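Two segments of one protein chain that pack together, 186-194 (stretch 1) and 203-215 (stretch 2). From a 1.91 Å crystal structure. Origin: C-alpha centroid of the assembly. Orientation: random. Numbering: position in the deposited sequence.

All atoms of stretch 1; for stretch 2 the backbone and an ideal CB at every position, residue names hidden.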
# COMPACT_ATOMS: atom_id res chain seq x y z
N LYS A 186 15.39 -29.50 5.60
CA LYS A 186 15.26 -30.59 4.63
C LYS A 186 13.96 -31.36 4.84
O LYS A 186 13.54 -31.59 5.97
CB LYS A 186 16.43 -31.58 4.81
CG LYS A 186 17.68 -31.16 4.05
CD LYS A 186 17.57 -31.68 2.63
CE LYS A 186 18.44 -30.97 1.61
NZ LYS A 186 17.80 -31.16 0.27
N GLY A 187 13.38 -31.84 3.74
CA GLY A 187 12.10 -32.56 3.80
C GLY A 187 11.02 -31.88 2.97
O GLY A 187 10.76 -30.67 3.11
N GLY A 188 10.31 -32.68 2.18
CA GLY A 188 9.30 -32.20 1.29
C GLY A 188 9.83 -32.30 -0.13
O GLY A 188 10.98 -32.53 -0.34
N THR A 189 8.93 -32.21 -1.10
CA THR A 189 9.31 -32.13 -2.52
C THR A 189 10.24 -30.96 -2.80
O THR A 189 11.21 -31.09 -3.57
CB THR A 189 8.03 -32.09 -3.38
OG1 THR A 189 7.24 -33.22 -3.03
CG2 THR A 189 8.35 -32.09 -4.90
N TYR A 190 9.97 -29.80 -2.20
CA TYR A 190 10.97 -28.72 -2.12
C TYR A 190 11.24 -28.49 -0.66
O TYR A 190 10.33 -28.53 0.19
CB TYR A 190 10.55 -27.37 -2.73
CG TYR A 190 10.02 -27.36 -4.17
CD1 TYR A 190 10.31 -28.35 -5.07
CD2 TYR A 190 9.29 -26.24 -4.64
CE1 TYR A 190 9.82 -28.30 -6.39
CE2 TYR A 190 8.81 -26.18 -5.96
CZ TYR A 190 9.08 -27.23 -6.83
OH TYR A 190 8.59 -27.23 -8.14
N ASP A 191 12.49 -28.27 -0.34
CA ASP A 191 12.86 -28.02 1.07
C ASP A 191 12.20 -26.74 1.62
O ASP A 191 11.99 -26.60 2.79
CB ASP A 191 14.35 -27.85 1.18
CG ASP A 191 15.13 -29.16 0.92
OD1 ASP A 191 14.60 -30.26 1.09
OD2 ASP A 191 16.31 -29.01 0.57
N TYR A 192 12.08 -25.74 0.76
CA TYR A 192 11.42 -24.48 1.05
C TYR A 192 10.88 -23.90 -0.28
O TYR A 192 11.38 -24.21 -1.37
CB TYR A 192 12.28 -23.50 1.81
CG TYR A 192 13.75 -23.65 1.49
CD1 TYR A 192 14.26 -23.13 0.32
CD2 TYR A 192 14.58 -24.34 2.34
CE1 TYR A 192 15.59 -23.34 -0.02
CE2 TYR A 192 15.95 -24.54 2.02
CZ TYR A 192 16.41 -24.03 0.84
OH TYR A 192 17.68 -24.16 0.45
N ASN A 193 9.88 -23.06 -0.14
CA ASN A 193 9.17 -22.48 -1.25
C ASN A 193 8.57 -21.15 -0.89
O ASN A 193 8.99 -20.14 -1.43
CB ASN A 193 8.12 -23.45 -1.76
CG ASN A 193 7.56 -23.05 -3.13
OD1 ASN A 193 8.33 -22.72 -4.02
ND2 ASN A 193 6.22 -23.12 -3.32
N MSE A 194 7.63 -21.09 0.07
CA MSE A 194 7.07 -19.78 0.52
C MSE A 194 7.75 -19.39 1.82
O MSE A 194 8.38 -20.19 2.46
CB MSE A 194 5.57 -19.90 0.77
CG MSE A 194 4.79 -20.24 -0.45
SE MSE A 194 4.85 -18.71 -1.77
CE MSE A 194 5.88 -19.46 -3.28
N UNK A 203 9.98 -16.90 8.66
CA UNK A 203 9.26 -18.14 8.52
C UNK A 203 9.48 -18.67 7.12
O UNK A 203 9.35 -17.91 6.18
CB UNK A 203 7.77 -17.95 8.81
N UNK A 204 9.74 -19.97 6.99
CA UNK A 204 9.73 -20.63 5.69
C UNK A 204 8.88 -21.90 5.78
O UNK A 204 8.82 -22.53 6.80
CB UNK A 204 11.15 -20.96 5.23
N UNK A 205 8.31 -22.31 4.64
CA UNK A 205 7.58 -23.54 4.56
C UNK A 205 8.05 -24.37 3.36
O UNK A 205 8.38 -23.80 2.31
CB UNK A 205 6.08 -23.26 4.47
N UNK A 206 8.01 -25.69 3.51
CA UNK A 206 8.36 -26.60 2.43
C UNK A 206 7.20 -26.69 1.42
O UNK A 206 6.12 -26.09 1.64
CB UNK A 206 8.70 -27.98 2.99
N UNK A 207 7.46 -27.40 0.33
CA UNK A 207 6.46 -27.80 -0.65
C UNK A 207 6.27 -29.31 -0.43
O UNK A 207 7.22 -30.08 -0.56
CB UNK A 207 6.88 -27.47 -2.08
N UNK A 208 5.04 -29.69 -0.03
CA UNK A 208 4.65 -31.07 0.16
C UNK A 208 3.97 -31.55 -1.12
O UNK A 208 2.85 -31.13 -1.42
CB UNK A 208 3.73 -31.23 1.37
N UNK A 209 4.60 -32.47 -1.84
CA UNK A 209 4.06 -33.00 -3.10
C UNK A 209 3.07 -34.16 -3.02
O UNK A 209 2.62 -34.63 -4.03
CB UNK A 209 5.23 -33.45 -3.97
N UNK A 210 2.72 -34.62 -1.82
CA UNK A 210 1.73 -35.71 -1.69
C UNK A 210 1.47 -35.89 -0.23
O UNK A 210 2.09 -35.22 0.59
CB UNK A 210 2.21 -37.02 -2.33
N UNK A 211 0.62 -36.84 0.10
CA UNK A 211 0.19 -37.11 1.47
C UNK A 211 1.31 -37.45 2.42
O UNK A 211 1.21 -37.21 3.63
CB UNK A 211 -0.82 -38.26 1.47
N UNK A 212 2.34 -38.09 1.87
CA UNK A 212 3.46 -38.60 2.62
C UNK A 212 4.66 -37.61 2.65
O UNK A 212 5.57 -37.73 3.50
CB UNK A 212 3.89 -39.94 2.02
N UNK A 213 4.61 -36.57 1.81
CA UNK A 213 5.72 -35.60 1.75
C UNK A 213 5.67 -34.62 2.96
O UNK A 213 4.66 -33.96 3.14
CB UNK A 213 5.66 -34.82 0.44
N UNK A 214 6.76 -34.51 3.75
CA UNK A 214 6.73 -33.61 4.91
C UNK A 214 6.35 -32.16 4.54
O UNK A 214 6.88 -31.59 3.58
CB UNK A 214 8.10 -33.62 5.60
N UNK A 215 5.39 -31.62 5.27
CA UNK A 215 4.98 -30.25 5.14
C UNK A 215 5.45 -29.50 6.37
O UNK A 215 4.80 -29.51 7.38
CB UNK A 215 3.47 -30.14 4.96

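Position 203 has extended backbone angles (-120/136), and its ideal CB finds nothing of stretch 1 within 5.5 Å. Stretch 1 sets no limit there; the residue is Tyr203, whose side chain leads away.

At 204 the CB points sideways, 4.4 Å from CB of Tyr192, so an aliphatic chain of moderate size would suit. It is Leu204: CD1 lies 4.0 Å from CB of Tyr192, while its CA makes a CA-H...O contact with O of Met194 at 3.5 Å.

The backbone at 205 is already engaged: its N donates to O of Met194 (3.0 Å, 164°) and its O accepts from N of Asn193 (3.0 Å). The CB lies on the same side as that of Met194, where a small side chain, polar or not, would fit. The residue is Ser205, with chi1 p; OG comes 3.6 Å from CB of Met194 and 2.7 Å from the oxygen of water 1, which also accepts from N of Met194 at 3.1 Å.

Position 206 is tight. Its CB stands 3.3 Å from O of Tyr190 and 3.4 Å from O of Gly187, among carbonyls, which favours alanine, serine or another small residue. Ser206 turns OG to O of 214, a 3.0 Å hydrogen bond linking 206 to the later segment at 214.

At 207 the CB is 3.7 Å from CD2 of Tyr190, beside an aromatic ring that invites a branched aliphatic or other apolar chain. Paired backbone bonds fix the register: N of 207 to O of Tyr190 (3.1 Å, 169°), and N of Tyr190 to O of 207 (3.2 Å, 159°). Leu207 places CD2 3.6 Å from the centroid of the Tyr190 ring, only 8° off its normal, and has the largest area covered by stretch 1 of any residue in stretch 2.

Position 208 points away, so stretch 1 leaves the choice open; Ser208 donates a hydrogen bond from OG to O of 213 (2.7 Å).

At 209 an ideal CB would lie 2.2 Å from OG1 of Thr189, a clash that argues for the observed Gly209.

Positions 210 to 212 have no CB within 5.5 Å of stretch 1, so many residues would do: Gly210, Lys211 and Val212, in a type I turn running from 210 to 213.

At 213 the CB points toward Thr189 and Gly188, and a short polar side chain could meet the Thr189 amide. Ser213 does so weakly, its OG accepting from N of Thr189 at 3.2 Å (129°).

The CB at 214 faces the two glycines, 4.2 Å from N of Gly188; phi of -55° permits proline, though other small or medium apolar side chains would also fit. Pro214 brings its O 3.4 Å from CA of Gly188, and this same O accepts from OG of Ser206.

Position 215 points away and holds Phe215.

Stretch 2 203-215: YLSSLSGGKVSPF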
# COMPACT_ATOMS: atom_id res chain seq x y z
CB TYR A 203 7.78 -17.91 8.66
CG TYR A 203 7.33 -17.49 10.04
CD1 TYR A 203 7.44 -16.15 10.47
CD2 TYR A 203 6.84 -18.42 10.92
CE1 TYR A 203 7.05 -15.78 11.77
CE2 TYR A 203 6.42 -18.05 12.18
CZ TYR A 203 6.52 -16.73 12.59
OH TYR A 203 6.19 -16.36 13.87
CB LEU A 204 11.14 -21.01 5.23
CG LEU A 204 12.24 -19.97 4.96
CD1 LEU A 204 13.46 -20.66 4.42
CD2 LEU A 204 11.77 -18.89 4.01
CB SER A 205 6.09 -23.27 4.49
OG SER A 205 5.74 -22.28 3.50
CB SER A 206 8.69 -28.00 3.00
OG SER A 206 7.57 -28.71 3.45
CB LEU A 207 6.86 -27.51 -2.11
CG LEU A 207 5.75 -28.05 -3.07
CD1 LEU A 207 4.80 -26.93 -3.26
CD2 LEU A 207 6.31 -28.46 -4.41
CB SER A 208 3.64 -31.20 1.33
OG SER A 208 3.10 -32.52 1.44
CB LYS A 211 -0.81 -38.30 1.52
CG LYS A 211 -2.08 -38.17 0.65
CD LYS A 211 -2.86 -36.89 0.94
CE LYS A 211 -4.28 -36.97 0.39
NZ LYS A 211 -5.10 -35.91 1.00
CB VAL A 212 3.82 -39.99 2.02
CG1 VAL A 212 4.13 -39.87 0.52
CG2 VAL A 212 4.94 -40.62 2.80
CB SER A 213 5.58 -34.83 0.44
OG SER A 213 6.61 -33.89 0.30
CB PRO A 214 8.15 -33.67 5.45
CG PRO A 214 8.67 -35.02 5.01
CD PRO A 214 8.07 -35.20 3.65
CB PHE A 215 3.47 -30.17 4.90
CG PHE A 215 2.96 -28.79 4.53
CD1 PHE A 215 3.65 -27.97 3.63
CD2 PHE A 215 1.68 -28.39 4.94
CE1 PHE A 215 3.16 -26.72 3.27
CE2 PHE A 215 1.18 -27.15 4.56
CZ PHE A 215 1.90 -26.32 3.72
O HOH W 1 5.76 -23.33 1.02
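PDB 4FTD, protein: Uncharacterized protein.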